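PDB 1IAP: guanine nucleotide exchange factor p115rhogef, which activates Rho GTPases by nucleotide exchange and, through its N-terminal RGS domain, probably binds G alpha subunits of the G12/13 class and speeds their GTP hydrolysis. Local coordinates for residues Asp41-Leu46 and Lys52-Asp57. Numbering follows the deposited sequence.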
loop_
_atom_site.group_PDB
_atom_site.type_symbol
_atom_site.label_atom_id
_atom_site.label_comp_id
_atom_site.label_asym_id
_atom_site.label_seq_id
_atom_site.Cartn_x
_atom_site.Cartn_y
_atom_site.Cartn_z
ATOM N N ASP A 41 7.235 3.568 -1.718
ATOM C CA ASP A 41 7.096 5.010 -1.825
ATOM C C ASP A 41 7.442 5.639 -0.478
ATOM O O ASP A 41 8.099 6.676 -0.408
ATOM C CB ASP A 41 5.663 5.370 -2.214
ATOM C CG ASP A 41 5.506 6.838 -2.546
ATOM O OD1 ASP A 41 5.187 7.625 -1.633
ATOM O OD2 ASP A 41 5.718 7.200 -3.722
ATOM N N MET A 42 6.976 4.991 0.583
ATOM C CA MET A 42 7.205 5.420 1.956
ATOM C C MET A 42 8.706 5.421 2.257
ATOM O O MET A 42 9.207 6.303 2.958
ATOM C CB MET A 42 6.453 4.473 2.898
ATOM C CG MET A 42 6.696 4.670 4.379
ATOM S SD MET A 42 5.504 3.691 5.328
ATOM C CE MET A 42 6.122 2.057 5.036
ATOM N N LEU A 43 9.410 4.441 1.692
ATOM C CA LEU A 43 10.857 4.304 1.863
ATOM C C LEU A 43 11.595 5.477 1.230
ATOM O O LEU A 43 12.606 5.946 1.759
ATOM C CB LEU A 43 11.344 3.003 1.221
ATOM C CG LEU A 43 11.642 1.813 2.132
ATOM C CD1 LEU A 43 10.461 1.515 3.041
ATOM C CD2 LEU A 43 11.983 0.606 1.277
ATOM N N GLY A 44 11.066 5.950 0.103
ATOM C CA GLY A 44 11.669 7.060 -0.614
ATOM C C GLY A 44 11.614 8.407 0.086
ATOM O O GLY A 44 12.272 9.349 -0.352
ATOM N N SER A 45 10.836 8.515 1.157
ATOM C CA SER A 45 10.727 9.773 1.892
ATOM C C SER A 45 11.499 9.748 3.214
ATOM O O SER A 45 11.372 10.664 4.031
ATOM C CB SER A 45 9.255 10.117 2.148
ATOM O OG SER A 45 8.632 9.152 2.976
ATOM N N LEU A 46 12.302 8.705 3.412
ATOM C CA LEU A 46 13.086 8.552 4.635
ATOM C C LEU A 46 14.573 8.820 4.424
ATOM O O LEU A 46 15.088 8.704 3.307
ATOM C CB LEU A 46 12.904 7.144 5.208
ATOM C CG LEU A 46 11.501 6.712 5.638
ATOM C CD1 LEU A 46 11.530 5.254 6.068
ATOM C CD2 LEU A 46 11.000 7.595 6.770
ATOM N N LYS A 52 17.404 2.538 5.454
ATOM C CA LYS A 52 18.179 1.303 5.477
ATOM C C LYS A 52 17.440 0.238 6.281
ATOM O O LYS A 52 17.327 -0.910 5.846
ATOM C CB LYS A 52 19.562 1.542 6.085
ATOM C CG LYS A 52 20.539 0.394 5.871
ATOM C CD LYS A 52 20.969 0.310 4.410
ATOM C CE LYS A 52 21.850 -0.902 4.145
ATOM N NZ LYS A 52 21.089 -2.179 4.257
ATOM N N LYS A 53 16.956 0.622 7.461
ATOM C CA LYS A 53 16.219 -0.289 8.329
ATOM C C LYS A 53 14.870 -0.629 7.700
ATOM O O LYS A 53 14.412 -1.769 7.774
ATOM C CB LYS A 53 15.993 0.341 9.706
ATOM C CG LYS A 53 17.258 0.577 10.513
ATOM C CD LYS A 53 16.937 1.254 11.832
ATOM C CE LYS A 53 18.195 1.496 12.647
ATOM N NZ LYS A 53 17.903 2.225 13.916
ATOM N N ALA A 54 14.242 0.373 7.089
ATOM C CA ALA A 54 12.947 0.203 6.438
ATOM C C ALA A 54 13.048 -0.742 5.239
ATOM O O ALA A 54 12.104 -1.470 4.928
ATOM C CB ALA A 54 12.407 1.553 6.003
ATOM N N PHE A 55 14.194 -0.726 4.567
ATOM C CA PHE A 55 14.398 -1.595 3.415
ATOM C C PHE A 55 14.499 -3.058 3.838
ATOM O O PHE A 55 14.022 -3.941 3.129
ATOM C CB PHE A 55 15.643 -1.186 2.620
ATOM C CG PHE A 55 15.953 -2.114 1.486
ATOM C CD1 PHE A 55 15.150 -2.131 0.349
ATOM C CD2 PHE A 55 17.001 -3.026 1.582
ATOM C CE1 PHE A 55 15.378 -3.047 -0.673
ATOM C CE2 PHE A 55 17.240 -3.947 0.563
ATOM C CZ PHE A 55 16.426 -3.958 -0.565
ATOM N N LEU A 56 15.126 -3.312 4.986
ATOM C CA LEU A 56 15.258 -4.672 5.493
ATOM C C LEU A 56 13.868 -5.231 5.797
ATOM O O LEU A 56 13.582 -6.389 5.497
ATOM C CB LEU A 56 16.129 -4.702 6.753
ATOM C CG LEU A 56 17.547 -4.129 6.622
ATOM C CD1 LEU A 56 18.264 -4.217 7.963
ATOM C CD2 LEU A 56 18.327 -4.872 5.556
ATOM N N ASP A 57 13.003 -4.391 6.367
ATOM C CA ASP A 57 11.630 -4.794 6.688
ATOM C C ASP A 57 10.888 -5.068 5.381
ATOM O O ASP A 57 10.148 -6.046 5.264
ATOM C CB ASP A 57 10.900 -3.684 7.455
ATOM C CG ASP A 57 11.458 -3.454 8.850
ATOM O OD1 ASP A 57 12.163 -4.334 9.389
ATOM O OD2 ASP A 57 11.169 -2.378 9.416
#
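Leu43, on helix 32-43, faces Ala54 of helix 48-63 across a CA-to-CA distance of 6.5 Å, the nearest pair of CA atoms between 41-46 and 52-57, and a type I beta turn from Leu43 to Leu46 leads the chain out of the first helix toward the second. Where two helices come this near, a small residue commonly takes the middle of the interface, and here it is Ala54. Its methyl is met by two leucine branches: Leu43 CD1 lies 3.5 Å from Ala54 CB, and Leu46 CD1 approaches the same CB to 3.8 Å. The two branches of Leu43 divide between successive residues: CD1 rests on the alanine, while CD2 reaches Phe55, 3.9 Å from Phe55 CA, and stands at the edge of the Phe55 ring near its plane, 4.3 Å from CD1 of that ring. A first torsion of -102°, away from the usual staggered values, accompanies this forked reach. Leu46 arrives from the far end of the turn. The contact is apolar and joins two consecutive, roughly antiparallel helices as an alpha-alpha hairpin of the all-helical RGS domain. Phe55 carries the packing onward, its ring directed to Gln94 and Val98 of helix 91-103, while Met42 turns to Leu183, Tyr184 and His187 of helix 171-187. The turn has a polar fastening of its own: Met42 O accepts from both Ser45 N and Ser45 OG, which approach from the same face of its carbonyl plane. The hydroxyl bond measures 2.9 Å from Ser45 OG to Met42 O and meets the C=O at 129°, with the donor tilted 30° from that plane; Ser45 OG is also hydrogen-bonded to His187 NE2, tying the turn to helix 171-187.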